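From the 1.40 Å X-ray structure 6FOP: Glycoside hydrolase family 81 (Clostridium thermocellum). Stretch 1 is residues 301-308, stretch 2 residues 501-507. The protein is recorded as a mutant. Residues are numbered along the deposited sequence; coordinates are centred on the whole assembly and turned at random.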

# COMPACT_ATOMS: atom_id res chain seq x y z
N ARG A 301 -15.74 4.69 -6.15
CA ARG A 301 -16.73 3.64 -6.39
C ARG A 301 -16.05 2.27 -6.23
O ARG A 301 -15.01 2.00 -6.82
CB ARG A 301 -17.35 3.79 -7.77
CG ARG A 301 -18.22 5.01 -7.89
CD ARG A 301 -19.16 4.96 -9.08
NE ARG A 301 -19.70 6.27 -9.41
CZ ARG A 301 -20.69 6.88 -8.76
NH1 ARG A 301 -21.28 6.30 -7.71
NH2 ARG A 301 -21.10 8.09 -9.15
N TYR A 302 -16.70 1.43 -5.43
CA TYR A 302 -16.32 0.04 -5.26
C TYR A 302 -17.14 -0.77 -6.25
O TYR A 302 -18.34 -0.54 -6.40
CB TYR A 302 -16.67 -0.37 -3.84
CG TYR A 302 -16.55 -1.85 -3.52
CD1 TYR A 302 -15.31 -2.49 -3.50
CD2 TYR A 302 -17.68 -2.58 -3.18
CE1 TYR A 302 -15.20 -3.82 -3.17
CE2 TYR A 302 -17.58 -3.91 -2.83
CZ TYR A 302 -16.34 -4.53 -2.82
OH TYR A 302 -16.24 -5.85 -2.47
N HIS A 303 -16.50 -1.71 -6.95
CA HIS A 303 -17.15 -2.46 -8.02
C HIS A 303 -17.41 -3.92 -7.68
O HIS A 303 -17.73 -4.71 -8.58
CB HIS A 303 -16.33 -2.37 -9.30
CG HIS A 303 -16.22 -0.98 -9.80
ND1 HIS A 303 -17.17 -0.41 -10.61
CD2 HIS A 303 -15.31 -0.00 -9.56
CE1 HIS A 303 -16.85 0.85 -10.85
NE2 HIS A 303 -15.72 1.11 -10.24
N GLY A 304 -17.26 -4.28 -6.41
CA GLY A 304 -17.52 -5.64 -5.96
C GLY A 304 -16.30 -6.52 -6.18
O GLY A 304 -15.45 -6.25 -7.04
N ILE A 305 -16.24 -7.61 -5.42
CA ILE A 305 -15.37 -8.74 -5.74
C ILE A 305 -16.21 -10.00 -5.64
O ILE A 305 -17.27 -10.01 -5.01
CB ILE A 305 -14.13 -8.83 -4.81
CG1 ILE A 305 -14.50 -9.16 -3.37
CG2 ILE A 305 -13.31 -7.54 -4.89
CD1 ILE A 305 -13.32 -9.60 -2.57
N LEU A 306 -15.67 -11.09 -6.18
CA LEU A 306 -16.28 -12.41 -6.00
C LEU A 306 -15.30 -13.35 -5.31
O LEU A 306 -14.09 -13.16 -5.40
CB LEU A 306 -16.68 -13.01 -7.34
CG LEU A 306 -17.80 -12.26 -8.07
CD1 LEU A 306 -17.89 -12.78 -9.49
CD2 LEU A 306 -19.12 -12.41 -7.34
N PRO A 307 -15.83 -14.42 -4.68
CA PRO A 307 -14.95 -15.45 -4.11
C PRO A 307 -14.37 -16.40 -5.15
O PRO A 307 -13.48 -17.17 -4.84
CB PRO A 307 -15.87 -16.20 -3.14
CG PRO A 307 -17.22 -16.01 -3.71
CD PRO A 307 -17.24 -14.63 -4.30
N ASN A 308 -14.91 -16.34 -6.36
CA ASN A 308 -14.53 -17.17 -7.50
C ASN A 308 -15.41 -16.76 -8.67
O ASN A 308 -16.48 -16.20 -8.48
CB ASN A 308 -14.73 -18.67 -7.22
CG ASN A 308 -16.15 -19.01 -6.75
OD1 ASN A 308 -16.47 -18.92 -5.57
ND2 ASN A 308 -16.99 -19.43 -7.69
N TRP A 501 -5.82 -7.82 0.60
CA TRP A 501 -6.97 -6.99 0.86
C TRP A 501 -8.27 -7.64 0.45
O TRP A 501 -9.26 -7.63 1.21
CB TRP A 501 -6.82 -5.61 0.22
CG TRP A 501 -5.55 -4.88 0.54
CD1 TRP A 501 -4.98 -3.96 -0.26
CD2 TRP A 501 -4.67 -5.03 1.68
NE1 TRP A 501 -3.85 -3.45 0.33
CE2 TRP A 501 -3.61 -4.10 1.50
CE3 TRP A 501 -4.65 -5.83 2.82
CZ2 TRP A 501 -2.57 -3.95 2.43
CZ3 TRP A 501 -3.61 -5.68 3.75
CH2 TRP A 501 -2.59 -4.74 3.54
N GLN A 502 -8.28 -8.29 -0.72
CA GLN A 502 -9.48 -9.04 -1.13
C GLN A 502 -9.80 -10.17 -0.16
O GLN A 502 -10.95 -10.44 0.13
CB GLN A 502 -9.41 -9.50 -2.59
CG GLN A 502 -8.39 -10.60 -2.89
CD GLN A 502 -8.94 -12.00 -2.77
OE1 GLN A 502 -10.12 -12.25 -2.97
NE2 GLN A 502 -8.04 -12.93 -2.49
N ALA A 503 -8.76 -10.83 0.33
CA ALA A 503 -8.97 -11.89 1.30
C ALA A 503 -9.62 -11.35 2.58
O ALA A 503 -10.46 -12.03 3.17
CB ALA A 503 -7.66 -12.58 1.64
N ILE A 504 -9.21 -10.15 3.02
CA ILE A 504 -9.83 -9.51 4.19
C ILE A 504 -11.31 -9.21 3.94
O ILE A 504 -12.17 -9.43 4.82
CB ILE A 504 -9.04 -8.26 4.59
CG1 ILE A 504 -7.67 -8.68 5.16
CG2 ILE A 504 -9.78 -7.48 5.65
CD1 ILE A 504 -6.76 -7.52 5.48
N ILE A 505 -11.64 -8.74 2.74
CA ILE A 505 -13.06 -8.52 2.39
C ILE A 505 -13.84 -9.82 2.55
O ILE A 505 -14.90 -9.88 3.20
CB ILE A 505 -13.24 -7.99 0.95
CG1 ILE A 505 -12.56 -6.63 0.76
CG2 ILE A 505 -14.72 -7.91 0.57
CD1 ILE A 505 -12.58 -6.11 -0.66
N LEU A 506 -13.31 -10.88 1.94
CA LEU A 506 -14.01 -12.17 1.99
C LEU A 506 -14.12 -12.70 3.39
O LEU A 506 -15.19 -13.21 3.77
CB LEU A 506 -13.32 -13.21 1.11
CG LEU A 506 -13.26 -12.99 -0.40
CD1 LEU A 506 -12.47 -14.10 -1.11
CD2 LEU A 506 -14.67 -12.85 -0.97
N TRP A 507 -13.05 -12.60 4.19
CA TRP A 507 -13.12 -13.05 5.57
C TRP A 507 -14.17 -12.30 6.38
O TRP A 507 -14.96 -12.89 7.09
CB TRP A 507 -11.74 -12.88 6.24
CG TRP A 507 -11.75 -13.25 7.67
CD1 TRP A 507 -11.88 -12.41 8.74
CD2 TRP A 507 -11.67 -14.57 8.22
NE1 TRP A 507 -11.90 -13.12 9.91
CE2 TRP A 507 -11.78 -14.44 9.63
CE3 TRP A 507 -11.53 -15.85 7.67
CZ2 TRP A 507 -11.71 -15.54 10.49
CZ3 TRP A 507 -11.48 -16.93 8.52
CH2 TRP A 507 -11.58 -16.77 9.92
O HOH W 1 -11.39 -13.90 -4.97

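Segments far apart in sequence often meet through a few well-placed apolar side chains, and residues 301-308 and 501-507 of this glycoside hydrolase illustrate the principle. The second stretch lies within a longer helix, its turns held by backbone hydrogen bonds such as Leu506 N to Gln502 O (3.0 Å). The first crosses its surface largely as irregular chain, with Ile305 CA 7.5 Å from Gln502 CA and Pro307 CA 7.0 Å from Leu506 CA. No direct hydrogen bond joins them.

Van der Waals packing therefore carries the direct contact. Ile305 points toward the helix, and its CD1 methyl settles among three residues: 3.9 Å from Gln502 CB, 3.8 Å from Ile505 CG2 and 3.9 Å from Leu506 CD2. Leu506 extends the apolar patch, its CD2 lying 4.2 Å from Pro307 CB. Tyr302 meets Ile505 obliquely, with Tyr302 CE1 4.3 Å from Ile505 CD1; the tyrosine hydroxyl is hydrogen-bonded elsewhere in the structure, so this polar group is satisfied although the residue is buried.

The polar link is indirect. Water 1 donates to Leu306 O (2.8 Å from the water oxygen) and to Gln502 OE1 (2.9 Å), its two hydrogens bridging two acceptors that could not bond to each other. Leu306 thus contributes its carbonyl while its CA-to-CB bond points away from the helix.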